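Chitooligosaccharide oxidase (PDB 6Y0R) oxidises the C1 hydroxyl of chitooligosaccharides to the corresponding lactones with its bound FAD, passing the electrons to molecular oxygen to give hydrogen peroxide. Local coordinates at residues G135-A138 with T139-N143. Numbering follows the deposited sequence.
Sequences GHVA and TELWN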
ATOM      1  N   GLY A 135       6.587  -6.120  -9.452  1.00 16.18           N
ATOM      2  CA  GLY A 135       7.797  -6.320 -10.295  1.00 18.51           C
ATOM      3  C   GLY A 135       7.431  -6.925 -11.627  1.00 18.17           C
ATOM      4  O   GLY A 135       7.994  -6.532 -12.688  1.00 18.78           O
ATOM      5  N   HIS A 136       6.434  -7.805 -11.646  1.00 17.85           N
ATOM      6  CA  HIS A 136       5.959  -8.437 -12.898  1.00 17.88           C
ATOM      7  C   HIS A 136       5.207  -7.398 -13.726  1.00 19.33           C
ATOM      8  O   HIS A 136       5.380  -7.319 -14.935  1.00 19.44           O
ATOM      9  CB  HIS A 136       5.119  -9.664 -12.586  1.00 20.06           C
ATOM     10  CG  HIS A 136       4.586 -10.316 -13.808  1.00 19.95           C
ATOM     11  ND1 HIS A 136       5.439 -10.891 -14.775  1.00 21.14           N
ATOM     12  CD2 HIS A 136       3.318 -10.496 -14.237  1.00 22.95           C
ATOM     13  CE1 HIS A 136       4.678 -11.417 -15.731  1.00 22.24           C
ATOM     14  NE2 HIS A 136       3.366 -11.185 -15.428  1.00 23.35           N
ATOM     15  N   VAL A 137       4.377  -6.575 -13.101  1.00 17.09           N
ATOM     16  CA  VAL A 137       3.724  -5.432 -13.766  1.00 17.58           C
ATOM     17  C   VAL A 137       4.784  -4.566 -14.436  1.00 18.20           C
ATOM     18  O   VAL A 137       4.638  -4.236 -15.648  1.00 17.29           O
ATOM     19  CB  VAL A 137       2.900  -4.595 -12.783  1.00 17.04           C
ATOM     20  CG1 VAL A 137       2.415  -3.292 -13.403  1.00 17.94           C
ATOM     21  CG2 VAL A 137       1.728  -5.423 -12.291  1.00 16.84           C
ATOM     22  N   ALA A 138       5.794  -4.142 -13.660  1.00 17.38           N
ATOM     23  CA  ALA A 138       6.790  -3.183 -14.176  1.00 16.07           C
ATOM     24  C   ALA A 138       7.576  -3.847 -15.324  1.00 16.06           C
ATOM     25  O   ALA A 138       7.759  -3.203 -16.385  1.00 16.99           O
ATOM     26  CB  ALA A 138       7.727  -2.722 -13.105  1.00 16.93           C
ATOM     27  N   THR A 139       7.955  -5.112 -15.145  1.00 17.21           N
ATOM     28  CA  THR A 139       8.761  -5.834 -16.167  1.00 17.90           C
ATOM     29  C   THR A 139       7.954  -5.924 -17.467  1.00 19.36           C
ATOM     30  O   THR A 139       8.479  -5.633 -18.579  1.00 19.92           O
ATOM     31  CB  THR A 139       9.181  -7.211 -15.649  1.00 19.74           C
ATOM     32  OG1 THR A 139      10.020  -6.980 -14.515  1.00 19.68           O
ATOM     33  CG2 THR A 139       9.952  -8.010 -16.678  1.00 21.91           C
ATOM     34  N   GLU A 140       6.694  -6.342 -17.374  1.00 19.72           N
ATOM     35  CA  GLU A 140       5.833  -6.549 -18.567  1.00 19.53           C
ATOM     36  C   GLU A 140       5.520  -5.232 -19.247  1.00 21.06           C
ATOM     37  O   GLU A 140       5.581  -5.167 -20.466  1.00 21.19           O
ATOM     38  CB  GLU A 140       4.533  -7.280 -18.221  1.00 21.70           C
ATOM     39  CG  GLU A 140       4.754  -8.752 -17.942  1.00 24.54           C
ATOM     40  CD  GLU A 140       5.122  -9.584 -19.166  1.00 30.75           C
ATOM     41  OE1 GLU A 140       4.896  -9.111 -20.277  1.00 27.84           O
ATOM     42  OE2 GLU A 140       5.626 -10.720 -18.985  1.00 32.59           O
ATOM     43  N   LEU A 141       5.185  -4.170 -18.518  1.00 19.11           N
ATOM     44  CA  LEU A 141       4.853  -2.905 -19.189  1.00 18.33           C
ATOM     45  C   LEU A 141       6.109  -2.342 -19.852  1.00 18.79           C
ATOM     46  O   LEU A 141       5.998  -1.725 -20.912  1.00 19.26           O
ATOM     47  CB  LEU A 141       4.241  -1.922 -18.190  1.00 19.69           C
ATOM     48  CG  LEU A 141       2.885  -2.334 -17.639  1.00 19.52           C
ATOM     49  CD1 LEU A 141       2.396  -1.244 -16.684  1.00 20.69           C
ATOM     50  CD2 LEU A 141       1.845  -2.578 -18.744  1.00 20.16           C
ATOM     51  N   TRP A 142       7.244  -2.466 -19.190  1.00 18.40           N
ATOM     52  CA  TRP A 142       8.537  -1.984 -19.733  1.00 18.08           C
ATOM     53  C   TRP A 142       8.840  -2.754 -21.025  1.00 18.53           C
ATOM     54  O   TRP A 142       9.118  -2.108 -22.053  1.00 19.65           O
ATOM     55  CB  TRP A 142       9.632  -2.176 -18.699  1.00 17.95           C
ATOM     56  CG  TRP A 142      11.003  -1.842 -19.201  1.00 17.62           C
ATOM     57  CD1 TRP A 142      11.974  -2.751 -19.474  1.00 18.56           C
ATOM     58  CD2 TRP A 142      11.589  -0.543 -19.377  1.00 17.48           C
ATOM     59  NE1 TRP A 142      13.121  -2.110 -19.837  1.00 18.85           N
ATOM     60  CE2 TRP A 142      12.923  -0.757 -19.768  1.00 17.05           C
ATOM     61  CE3 TRP A 142      11.136   0.768 -19.256  1.00 17.29           C
ATOM     62  CZ2 TRP A 142      13.766   0.301 -20.093  1.00 18.12           C
ATOM     63  CZ3 TRP A 142      11.977   1.815 -19.550  1.00 18.69           C
ATOM     64  CH2 TRP A 142      13.295   1.586 -19.939  1.00 18.09           C
ATOM     65  N   ASN A 143       8.761  -4.062 -20.975  1.00 20.98           N
ATOM     66  CA  ASN A 143       9.195  -4.893 -22.138  1.00 23.70           C
ATOM     67  C   ASN A 143       8.157  -4.773 -23.263  1.00 23.25           C
ATOM     68  O   ASN A 143       8.544  -4.667 -24.443  1.00 22.37           O
ATOM     69  CB  ASN A 143       9.386  -6.339 -21.724  1.00 21.19           C
ATOM     70  CG  ASN A 143      10.577  -6.578 -20.822  1.00 22.55           C
ATOM     71  OD1 ASN A 143      11.504  -5.778 -20.777  1.00 28.27           O
ATOM     72  ND2 ASN A 143      10.620  -7.734 -20.192  1.00 26.40           N
TER
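Glu-140 lies against the imidazole of His-136 one turn earlier in alpha-helix 134-145, within the FAD-binding PCMH-type domain. The helix is documented by consecutive i to i+4 bonds, among them Glu-140 N to His-136 O at 2.9 Å. Followed outward, the glutamate chain first brings Glu-140 CB to 3.4 Å from His-136 O. Glu-140 CG, anti to the carbonyl carbon (chi1 -74°), then sits over one face of the His-136 ring, offset toward the rim. It lies 3.8 Å from the ring centroid and 27° off the normal, which meets the criteria of a CH-pi contact. The chain bends at chi2, and the carboxylate plane stands 67° from that of the ring; Glu-140 OE2 comes 3.5 Å from His-136 CE1, while OE1 is hydrogen-bonded to Gln-144 NE2. The imidazole is fixed separately: ND1 is hydrogen-bonded to Asn-327 OD1, and Tyr-116 packs edge-to-face with it. On the flank facing strands 118-120 and 125-128, Val-137 and Leu-141 lie side by side, Val-137 CG1 to Leu-141 CD1 3.9 Å, and touch Ile-128 and Ala-126 respectively. Ala-138 and Trp-142 instead pack on helix 312-320, placing this helix between sheet and helix. Gly-135 O serves two donors of Thr-139, the backbone N and the hydroxyl OG1, each at 2.8 Å and reaching the oxygen from opposite faces of the carbonyl plane.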